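N5-carboxyaminoimidazole ribonucleotide synthetase (Bacillus anthracis, PDB 3QFF) probably catalyses the ATP-dependent carboxylation of aminoimidazole ribonucleotide with bicarbonate, giving N5-carboxyaminoimidazole ribonucleotide in purine biosynthesis. Local coordinates at residues A[128-140]-A[176-189]. Residues are numbered along the deposited sequence; the frame is centred on the assembly and turned at random.
With ADP (adenosine-5'-diphosphate), chain C.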
# COMPACT_ATOMS: atom_id res chain seq x y z
N ALA A 128 -13.58 30.20 -16.05
CA ALA A 128 -14.02 31.55 -15.71
C ALA A 128 -13.41 32.52 -16.72
O ALA A 128 -12.28 32.31 -17.19
CB ALA A 128 -13.58 31.92 -14.32
N THR A 129 -14.15 33.56 -17.04
CA THR A 129 -13.70 34.53 -18.02
C THR A 129 -12.47 35.25 -17.44
O THR A 129 -12.38 35.49 -16.23
CB THR A 129 -14.86 35.46 -18.45
OG1 THR A 129 -15.67 35.76 -17.31
CG2 THR A 129 -15.77 34.74 -19.43
N TYR A 130 -11.48 35.49 -18.29
CA TYR A 130 -10.17 35.90 -17.81
C TYR A 130 -9.49 36.82 -18.82
O TYR A 130 -9.81 36.78 -20.01
CB TYR A 130 -9.29 34.67 -17.52
CG TYR A 130 -8.98 33.84 -18.76
CD1 TYR A 130 -9.92 32.96 -19.29
CD2 TYR A 130 -7.74 33.95 -19.41
CE1 TYR A 130 -9.64 32.20 -20.44
CE2 TYR A 130 -7.46 33.20 -20.55
CZ TYR A 130 -8.41 32.34 -21.06
OH TYR A 130 -8.13 31.60 -22.20
N ARG A 131 -8.55 37.63 -18.32
CA ARG A 131 -7.73 38.52 -19.14
C ARG A 131 -6.28 38.49 -18.70
O ARG A 131 -5.98 38.54 -17.49
CB ARG A 131 -8.22 39.97 -19.07
CG ARG A 131 -9.63 40.23 -19.57
CD ARG A 131 -9.78 40.03 -21.07
NE ARG A 131 -11.13 40.39 -21.50
CZ ARG A 131 -12.15 39.54 -21.63
NH1 ARG A 131 -11.99 38.24 -21.38
NH2 ARG A 131 -13.33 40.00 -22.02
N LEU A 132 -5.37 38.44 -19.67
CA LEU A 132 -3.94 38.54 -19.38
C LEU A 132 -3.62 39.96 -18.92
O LEU A 132 -4.10 40.93 -19.51
CB LEU A 132 -3.13 38.20 -20.63
CG LEU A 132 -1.61 38.21 -20.49
CD1 LEU A 132 -1.15 37.04 -19.60
CD2 LEU A 132 -0.94 38.18 -21.88
N VAL A 133 -2.81 40.08 -17.87
CA VAL A 133 -2.38 41.39 -17.36
C VAL A 133 -0.86 41.46 -17.29
O VAL A 133 -0.21 40.80 -16.45
CB VAL A 133 -3.03 41.73 -15.98
CG1 VAL A 133 -2.43 43.02 -15.38
CG2 VAL A 133 -4.54 41.86 -16.12
N GLN A 134 -0.29 42.22 -18.21
CA GLN A 134 1.17 42.37 -18.30
C GLN A 134 1.63 43.77 -17.88
O GLN A 134 2.81 44.00 -17.65
CB GLN A 134 1.65 42.03 -19.72
CG GLN A 134 1.51 40.54 -20.08
CD GLN A 134 2.10 40.18 -21.45
OE1 GLN A 134 1.89 40.89 -22.44
NE2 GLN A 134 2.84 39.07 -21.51
N ASN A 135 0.70 44.71 -17.80
CA ASN A 135 0.99 46.05 -17.28
C ASN A 135 -0.22 46.70 -16.64
O ASN A 135 -1.31 46.11 -16.62
CB ASN A 135 1.59 46.96 -18.36
CG ASN A 135 0.71 47.10 -19.58
OD1 ASN A 135 -0.52 47.03 -19.49
ND2 ASN A 135 1.34 47.34 -20.72
N GLN A 136 -0.03 47.92 -16.14
CA GLN A 136 -1.09 48.67 -15.46
C GLN A 136 -2.26 49.00 -16.38
O GLN A 136 -3.41 48.93 -15.96
CB GLN A 136 -0.53 49.95 -14.83
CG GLN A 136 0.55 49.67 -13.77
CD GLN A 136 0.01 48.91 -12.57
OE1 GLN A 136 -1.19 48.94 -12.29
NE2 GLN A 136 0.90 48.24 -11.85
N GLU A 137 -1.95 49.35 -17.62
CA GLU A 137 -3.01 49.65 -18.60
C GLU A 137 -3.92 48.45 -18.82
O GLU A 137 -5.15 48.60 -18.86
CB GLU A 137 -2.41 50.14 -19.92
CG GLU A 137 -3.44 50.43 -21.03
CD GLU A 137 -4.57 51.37 -20.60
OE1 GLU A 137 -4.32 52.35 -19.86
OE2 GLU A 137 -5.74 51.13 -21.03
N GLN A 138 -3.32 47.26 -18.94
CA GLN A 138 -4.08 46.03 -19.13
C GLN A 138 -4.91 45.67 -17.90
O GLN A 138 -6.01 45.15 -18.03
CB GLN A 138 -3.16 44.87 -19.54
CG GLN A 138 -2.71 44.97 -21.00
CD GLN A 138 -1.91 43.77 -21.48
OE1 GLN A 138 -1.46 42.93 -20.69
NE2 GLN A 138 -1.73 43.69 -22.80
N LEU A 139 -4.37 45.95 -16.71
CA LEU A 139 -5.11 45.73 -15.47
C LEU A 139 -6.34 46.65 -15.43
O LEU A 139 -7.44 46.19 -15.13
CB LEU A 139 -4.24 45.94 -14.23
CG LEU A 139 -4.94 45.76 -12.86
CD1 LEU A 139 -5.69 44.42 -12.73
CD2 LEU A 139 -3.93 45.93 -11.72
N THR A 140 -6.13 47.92 -15.76
CA THR A 140 -7.23 48.89 -15.80
C THR A 140 -8.34 48.43 -16.75
O THR A 140 -9.52 48.41 -16.36
CB THR A 140 -6.74 50.31 -16.16
OG1 THR A 140 -5.76 50.72 -15.21
CG2 THR A 140 -7.89 51.30 -16.12
N ALA A 176 -3.71 45.43 -5.92
CA ALA A 176 -3.65 44.74 -7.22
C ALA A 176 -2.57 45.32 -8.14
O ALA A 176 -1.80 44.57 -8.75
CB ALA A 176 -5.01 44.75 -7.90
N ARG A 177 -2.53 46.65 -8.25
CA ARG A 177 -1.50 47.35 -9.02
C ARG A 177 -0.10 46.95 -8.56
O ARG A 177 0.80 46.74 -9.37
CB ARG A 177 -1.65 48.86 -8.94
CG ARG A 177 -2.95 49.37 -9.50
CD ARG A 177 -2.81 50.74 -10.12
NE ARG A 177 -4.07 51.17 -10.72
CZ ARG A 177 -4.49 50.84 -11.94
NH1 ARG A 177 -5.65 51.29 -12.38
NH2 ARG A 177 -3.75 50.06 -12.72
N LYS A 178 0.05 46.85 -7.24
CA LYS A 178 1.30 46.42 -6.62
C LYS A 178 1.70 45.04 -7.14
O LYS A 178 2.86 44.81 -7.48
CB LYS A 178 1.15 46.39 -5.09
CG LYS A 178 2.44 46.12 -4.32
CD LYS A 178 3.06 47.41 -3.78
CE LYS A 178 4.30 47.12 -2.96
NZ LYS A 178 4.67 48.28 -2.09
N LEU A 179 0.73 44.14 -7.22
CA LEU A 179 0.96 42.79 -7.72
C LEU A 179 1.29 42.78 -9.21
O LEU A 179 2.25 42.14 -9.62
CB LEU A 179 -0.24 41.88 -7.41
CG LEU A 179 -0.10 40.39 -7.75
CD1 LEU A 179 1.03 39.74 -6.95
CD2 LEU A 179 -1.43 39.67 -7.51
N ALA A 180 0.48 43.48 -10.00
CA ALA A 180 0.72 43.60 -11.44
C ALA A 180 2.08 44.27 -11.74
O ALA A 180 2.62 44.14 -12.84
CB ALA A 180 -0.41 44.36 -12.11
N ASN A 181 2.63 44.96 -10.74
CA ASN A 181 3.93 45.62 -10.89
C ASN A 181 5.11 44.66 -10.73
O ASN A 181 6.16 44.86 -11.34
CB ASN A 181 4.05 46.78 -9.89
CG ASN A 181 5.18 47.71 -10.23
OD1 ASN A 181 6.24 47.65 -9.61
ND2 ASN A 181 4.97 48.56 -11.22
N ALA A 182 4.93 43.63 -9.90
CA ALA A 182 5.98 42.66 -9.62
C ALA A 182 5.99 41.45 -10.55
O ALA A 182 7.02 40.80 -10.73
CB ALA A 182 5.89 42.19 -8.17
N ALA A 183 4.83 41.13 -11.14
CA ALA A 183 4.70 39.91 -11.95
C ALA A 183 3.63 39.99 -13.02
O ALA A 183 2.68 40.78 -12.92
CB ALA A 183 4.44 38.71 -11.04
N GLU A 184 3.80 39.16 -14.04
CA GLU A 184 2.76 38.91 -15.03
C GLU A 184 1.61 38.18 -14.35
O GLU A 184 1.83 37.21 -13.62
CB GLU A 184 3.30 38.06 -16.18
CG GLU A 184 2.26 37.76 -17.25
CD GLU A 184 2.75 36.78 -18.30
OE1 GLU A 184 3.04 37.22 -19.43
OE2 GLU A 184 2.84 35.57 -17.98
N CYS A 185 0.40 38.65 -14.63
CA CYS A 185 -0.81 38.17 -13.99
C CYS A 185 -1.94 37.82 -14.95
O CYS A 185 -1.88 38.07 -16.17
CB CYS A 185 -1.30 39.22 -12.99
SG CYS A 185 -0.19 39.43 -11.57
N ILE A 186 -2.97 37.22 -14.38
CA ILE A 186 -4.23 37.01 -15.03
C ILE A 186 -5.30 37.55 -14.09
O ILE A 186 -5.19 37.40 -12.87
CB ILE A 186 -4.42 35.49 -15.34
CG1 ILE A 186 -5.61 35.24 -16.26
CG2 ILE A 186 -4.54 34.63 -14.06
CD1 ILE A 186 -5.84 33.75 -16.51
N LEU A 187 -6.32 38.20 -14.64
CA LEU A 187 -7.49 38.55 -13.85
C LEU A 187 -8.66 37.68 -14.29
O LEU A 187 -8.96 37.59 -15.48
CB LEU A 187 -7.86 40.03 -14.02
CG LEU A 187 -8.97 40.56 -13.09
CD1 LEU A 187 -8.38 40.99 -11.77
CD2 LEU A 187 -9.71 41.74 -13.72
N GLU A 188 -9.32 37.06 -13.31
CA GLU A 188 -10.46 36.18 -13.57
C GLU A 188 -11.74 36.70 -12.92
O GLU A 188 -11.70 37.23 -11.81
CB GLU A 188 -10.21 34.79 -12.98
CG GLU A 188 -9.00 34.05 -13.52
CD GLU A 188 -8.84 32.69 -12.86
OE1 GLU A 188 -7.75 32.10 -12.99
OE2 GLU A 188 -9.79 32.22 -12.19
N LYS A 189 -12.87 36.54 -13.61
CA LYS A 189 -14.18 36.77 -13.01
C LYS A 189 -14.37 35.87 -11.80
O LYS A 189 -14.00 34.70 -11.83
CB LYS A 189 -15.31 36.52 -14.00
CG LYS A 189 -16.01 37.76 -14.50
CD LYS A 189 -17.13 37.40 -15.47
CE LYS A 189 -17.51 38.57 -16.37
NZ LYS A 189 -17.82 38.13 -17.75
PB ADP C . -3.53 28.20 -6.09
O1B ADP C . -2.70 29.01 -5.13
O2B ADP C . -2.79 27.86 -7.37
O3B ADP C . -4.23 27.03 -5.43
PA ADP C . -6.15 28.87 -7.17
O1A ADP C . -6.47 27.41 -6.97
O2A ADP C . -6.27 29.50 -8.54
O3A ADP C . -4.69 29.23 -6.56
O5' ADP C . -7.13 29.72 -6.22
C5' ADP C . -7.03 29.60 -4.80
C4' ADP C . -8.42 29.70 -4.19
O4' ADP C . -9.01 30.95 -4.55
C3' ADP C . -9.35 28.61 -4.71
O3' ADP C . -9.40 27.50 -3.81
C2' ADP C . -10.70 29.30 -4.83
O2' ADP C . -11.47 29.08 -3.64
C1' ADP C . -10.38 30.79 -4.93
N9 ADP C . -10.58 31.26 -6.32
C8 ADP C . -9.65 31.30 -7.29
N7 ADP C . -10.16 31.79 -8.45
C5 ADP C . -11.45 32.08 -8.24
C6 ADP C . -12.57 32.63 -9.04
N6 ADP C . -12.40 32.97 -10.34
N1 ADP C . -13.77 32.77 -8.42
C2 ADP C . -13.96 32.43 -7.13
N3 ADP C . -12.99 31.93 -6.35
C4 ADP C . -11.73 31.73 -6.83
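Arg177 and Gln136 grip each other twice. Arg177 NH2 gives a bond to Gln136 OE1 (2.8 Å), in the guanidinium and carbonyl planes, while Gln136 NE2 returns one to the backbone Arg177 O (2.9 Å). A bend at chi2 (-64°) turns the Gln136 amide across the arginine chain, its plane 60° from the guanidinium's, and the two bonds fix its turn. Arg177 NH1 also reaches Thr140 OG1 (2.9 Å), so two residues one helical turn apart hold the guanidinium by its edge. At the end of the strand pair nearer this cluster, Gln134 and Glu184 run side by side, with Gln134 NE2 meeting Glu184 OE1 at 2.8 Å; Glu184 OE2 turns to Thr155.

From there strands 130-133 and 185-189 run antiparallel, with Arg131-Leu187 and Val133-Cys185 as hydrogen-bonded pairs. Lys189 N continues the pattern to Thr129 O (2.9 Å), and Lys189 O then accepts from ADP N6 (2.8 Å). Glu188 OE2 takes a longer bond from the same amino group, while its OE1 pairs with Lys153 and Lys117.

Leu139 CD2 packs on Ala180 CB (3.9 Å), which Val133 CG1 also touches, with Leu187 on the same sheet face. On the opposite face, Ile186 CD1 approaches Tyr130 CD2 obliquely, next to helix 113-122. Strand 130-133 is an outer strand of this four-stranded ATP-grasp sheet; helices 136-146 and 173-182 cover one face, and strand 150-154 flanks 185-189.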